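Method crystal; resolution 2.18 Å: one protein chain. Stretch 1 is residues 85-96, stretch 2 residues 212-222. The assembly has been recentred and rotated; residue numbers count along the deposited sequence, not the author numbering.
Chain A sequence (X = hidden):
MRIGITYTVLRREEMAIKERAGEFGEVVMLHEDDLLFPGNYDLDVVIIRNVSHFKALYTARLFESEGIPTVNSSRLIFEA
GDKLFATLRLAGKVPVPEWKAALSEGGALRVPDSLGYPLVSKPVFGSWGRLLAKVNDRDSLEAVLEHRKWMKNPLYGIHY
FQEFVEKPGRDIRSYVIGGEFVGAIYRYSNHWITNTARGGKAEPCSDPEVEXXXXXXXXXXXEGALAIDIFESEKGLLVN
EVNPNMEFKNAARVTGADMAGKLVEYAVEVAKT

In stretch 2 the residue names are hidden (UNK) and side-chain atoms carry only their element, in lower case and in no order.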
# COMPACT_ATOMS: atom_id res chain seq x y z
N PHE A 85 -21.27 31.94 22.24
CA PHE A 85 -21.14 30.78 23.14
C PHE A 85 -21.19 31.24 24.61
O PHE A 85 -21.83 30.59 25.45
CB PHE A 85 -19.84 30.00 22.89
CG PHE A 85 -19.93 28.99 21.77
CD1 PHE A 85 -20.00 29.39 20.44
CD2 PHE A 85 -19.88 27.62 22.06
CE1 PHE A 85 -20.04 28.46 19.41
CE2 PHE A 85 -19.94 26.68 21.03
CZ PHE A 85 -20.02 27.10 19.70
N ALA A 86 -20.57 32.37 24.91
CA ALA A 86 -20.60 32.89 26.28
C ALA A 86 -21.99 33.31 26.75
O ALA A 86 -22.38 32.96 27.88
CB ALA A 86 -19.60 34.01 26.49
N THR A 87 -22.77 34.02 25.92
CA THR A 87 -24.09 34.42 26.41
C THR A 87 -24.98 33.20 26.56
O THR A 87 -25.78 33.15 27.47
CB THR A 87 -24.83 35.57 25.66
OG1 THR A 87 -25.85 35.04 24.79
CG2 THR A 87 -23.94 36.46 24.94
N LEU A 88 -24.81 32.21 25.69
CA LEU A 88 -25.53 30.93 25.84
C LEU A 88 -25.29 30.31 27.22
O LEU A 88 -26.21 29.84 27.86
CB LEU A 88 -25.18 29.95 24.72
CG LEU A 88 -26.08 29.87 23.48
CD1 LEU A 88 -27.06 31.02 23.32
CD2 LEU A 88 -25.31 29.65 22.19
N ARG A 89 -24.05 30.33 27.69
CA ARG A 89 -23.79 29.75 29.01
C ARG A 89 -24.27 30.65 30.15
O ARG A 89 -24.65 30.16 31.20
CB ARG A 89 -22.32 29.37 29.15
CG ARG A 89 -22.13 28.16 30.04
CD ARG A 89 -20.89 27.36 29.71
NE ARG A 89 -20.98 26.64 28.44
CZ ARG A 89 -21.61 25.47 28.26
NH1 ARG A 89 -22.25 24.87 29.26
NH2 ARG A 89 -21.60 24.91 27.06
N LEU A 90 -24.27 31.97 29.94
CA LEU A 90 -24.78 32.92 30.94
C LEU A 90 -26.32 32.94 31.04
O LEU A 90 -26.86 33.24 32.10
CB LEU A 90 -24.28 34.33 30.65
CG LEU A 90 -22.78 34.55 30.84
CD1 LEU A 90 -22.31 35.81 30.12
CD2 LEU A 90 -22.42 34.57 32.31
N ALA A 91 -27.00 32.61 29.95
CA ALA A 91 -28.45 32.76 29.87
C ALA A 91 -29.16 31.84 30.84
O ALA A 91 -28.84 30.67 30.94
CB ALA A 91 -28.93 32.51 28.45
N GLY A 92 -30.13 32.38 31.57
CA GLY A 92 -30.81 31.62 32.61
C GLY A 92 -30.09 31.62 33.95
O GLY A 92 -30.71 31.31 34.97
N LYS A 93 -28.79 31.95 33.97
CA LYS A 93 -27.99 31.94 35.20
C LYS A 93 -27.87 33.33 35.82
O LYS A 93 -27.91 33.48 37.03
CB LYS A 93 -26.58 31.44 34.91
CG LYS A 93 -26.50 30.06 34.29
CD LYS A 93 -26.84 28.98 35.30
CE LYS A 93 -25.86 27.82 35.20
NZ LYS A 93 -25.97 27.13 33.89
N VAL A 94 -27.66 34.33 34.97
CA VAL A 94 -27.57 35.72 35.38
C VAL A 94 -28.30 36.58 34.35
O VAL A 94 -28.49 36.16 33.22
CB VAL A 94 -26.10 36.18 35.50
CG1 VAL A 94 -25.40 35.39 36.59
CG2 VAL A 94 -25.36 36.01 34.18
N PRO A 95 -28.71 37.80 34.74
CA PRO A 95 -29.35 38.65 33.74
C PRO A 95 -28.33 39.18 32.72
O PRO A 95 -27.18 39.45 33.08
CB PRO A 95 -29.99 39.78 34.56
CG PRO A 95 -29.33 39.74 35.90
CD PRO A 95 -28.80 38.36 36.10
N VAL A 96 -28.77 39.30 31.48
CA VAL A 96 -27.93 39.74 30.36
C VAL A 96 -28.73 40.71 29.49
O VAL A 96 -29.95 40.69 29.52
CB VAL A 96 -27.50 38.54 29.48
CG1 VAL A 96 -26.63 37.58 30.27
CG2 VAL A 96 -28.72 37.82 28.90
N UNK A 212 -21.48 39.77 43.97
CA UNK A 212 -22.33 38.58 43.92
C UNK A 212 -22.69 38.20 42.50
O UNK A 212 -22.67 37.03 42.14
c UNK A 212 -24.54 37.60 44.77
c UNK A 212 -23.60 38.80 44.73
o UNK A 212 -25.75 38.62 46.58
c UNK A 212 -25.80 37.86 45.57
o UNK A 212 -26.86 37.31 45.19
N UNK A 213 -23.05 39.19 41.69
CA UNK A 213 -23.34 38.93 40.27
C UNK A 213 -22.11 38.41 39.52
O UNK A 213 -22.21 37.49 38.70
c UNK A 213 -25.44 39.11 37.99
c UNK A 213 -23.85 40.21 39.60
c UNK A 213 -24.28 40.09 38.13
c UNK A 213 -24.67 41.46 37.61
N UNK A 214 -20.96 38.99 39.82
CA UNK A 214 -19.70 38.56 39.21
C UNK A 214 -19.39 37.09 39.51
O UNK A 214 -19.02 36.34 38.60
c UNK A 214 -18.55 39.43 39.68
o UNK A 214 -18.71 40.76 39.22
N UNK A 215 -19.55 36.69 40.77
CA UNK A 215 -19.29 35.30 41.16
C UNK A 215 -20.25 34.35 40.44
O UNK A 215 -19.84 33.30 39.95
c UNK A 215 -18.25 35.83 43.41
c UNK A 215 -19.31 33.62 43.07
c UNK A 215 -19.38 35.10 42.70
N UNK A 216 -21.52 34.73 40.36
CA UNK A 216 -22.53 33.92 39.67
C UNK A 216 -22.23 33.78 38.18
O UNK A 216 -22.40 32.71 37.61
c UNK A 216 -24.63 34.09 41.15
c UNK A 216 -23.94 34.51 39.86
c UNK A 216 -26.81 34.36 42.43
c UNK A 216 -25.88 34.94 41.37
n UNK A 216 -27.68 33.29 41.85
N UNK A 217 -21.78 34.87 37.55
CA UNK A 217 -21.36 34.82 36.16
C UNK A 217 -20.20 33.84 35.98
O UNK A 217 -20.19 33.05 35.04
c UNK A 217 -20.96 36.20 35.67
N UNK A 218 -19.23 33.90 36.89
CA UNK A 218 -18.11 32.97 36.87
C UNK A 218 -18.57 31.51 37.03
O UNK A 218 -18.01 30.61 36.40
c UNK A 218 -17.10 33.32 37.96
c UNK A 218 -16.32 29.08 39.82
c UNK A 218 -16.74 30.32 39.35
c UNK A 218 -15.84 31.11 38.63
c UNK A 218 -14.54 30.61 38.40
n UNK A 218 -13.86 31.56 37.70
c UNK A 218 -15.91 32.40 38.00
c UNK A 218 -15.02 28.62 39.58
c UNK A 218 -14.12 29.36 38.87
c UNK A 218 -14.69 32.62 37.46
N UNK A 219 -19.56 31.29 37.90
CA UNK A 219 -20.10 29.95 38.18
C UNK A 219 -20.84 29.35 36.98
O UNK A 219 -20.93 28.13 36.85
o UNK A 219 -20.22 30.17 43.07
c UNK A 219 -20.98 29.95 39.45
o UNK A 219 -22.08 30.62 42.01
c UNK A 219 -20.13 30.03 40.72
c UNK A 219 -20.88 30.29 42.01
N UNK A 220 -21.36 30.20 36.11
CA UNK A 220 -21.86 29.73 34.82
C UNK A 220 -20.81 28.95 34.01
O UNK A 220 -21.16 28.07 33.24
c UNK A 220 -22.38 30.90 33.99
N UNK A 221 -19.53 29.31 34.19
CA UNK A 221 -18.43 28.64 33.53
C UNK A 221 -17.76 27.58 34.41
O UNK A 221 -17.40 26.51 33.92
c UNK A 221 -19.23 32.08 29.96
c UNK A 221 -17.42 29.69 33.02
c UNK A 221 -18.01 30.56 31.94
c UNK A 221 -17.99 30.15 30.62
c UNK A 221 -19.30 32.49 31.29
c UNK A 221 -18.59 30.91 29.63
c UNK A 221 -18.70 31.72 32.27
N UNK A 222 -17.57 27.89 35.69
CA UNK A 222 -17.12 26.90 36.67
C UNK A 222 -15.62 26.66 36.76
O UNK A 222 -15.19 25.74 37.44

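Position 212 has three side-chain carbons, the third carrying two oxygens. It is extended and out of reach of stretch 1. This is Glu212; a glutamine would have the same shape, so the reading as an acid rests on the two oxygens.

Position 213 has four carbons, forked at the second. One carbon of the fork packs against Val94 and Pro95. That is a leucine, Leu213. Its CD1 lies 3.9 Å from Val94 CB and 3.9 Å from Pro95 CD.

Position 214 has one carbon and one oxygen, and CB points away from stretch 1. It is Ser214. Its OG is hydrogen-bonded to a residue just outside the stretches.

Position 215 has three carbons, forked at CB, and is out of reach. With no oxygen in the fork, it is Val215.

Position 216 has four carbons in a row ending in nitrogen. CB points toward stretch 1 and lies 3.7 Å from Val94 CG1. The contact is therefore made at the base of the chain. The terminal nitrogen makes it Lys216.

Position 217 has one carbon, CB, 4.0 Å from Leu90 CD2. It is Ala217. Its backbone is close as well: Ala217 O is 3.8 Å from Leu90 CD2, and Ala217 N is 3.8 Å from Val94 CG1.

Position 218 has one carbon, then fused five- and six-membered rings holding eight carbons and one nitrogen. CB points away from stretch 1. Only tryptophan fits: Trp218. NE1 is hydrogen-bonded just outside the stretches.

Position 219 repeats the pattern of 212, three carbons with two oxygens on the third. It makes no contact with stretch 1. It is Glu219.

Position 220 has a single carbon pointing toward stretch 1. CB is 4.0 Å from Leu90 CD2 and 4.2 Å from Lys93 CG. It is Ala220. Its O lies 3.3 Å from Arg89 CG.

Position 221 has one carbon, then a ring of six carbons with no oxygen. The ring packs against Ala86, Arg89 and Leu90. It is Phe221. CZ is 4.0 Å from Ala86 CB, CE1 is 4.1 Å from Arg89 CB, and CE2 is 3.9 Å from Leu90 CD2.

Position 222 has no side-chain atoms and is Gly222. Its positive phi favours glycine.

The contact works by packing, with no hydrogen bond between the stretches. Leu90 CD2 meets Ala217, Ala220 and Phe221. The two alanines are small, and CA atoms of Leu90 and Ala220 come within 5.8 Å. Past the helix of stretch 1, Val94 and Pro95 continue the apolar contact to Leu213. Together the stretches bury 475 Å².

Stretch 2, residues 212-222: ELSVKAWEAFG
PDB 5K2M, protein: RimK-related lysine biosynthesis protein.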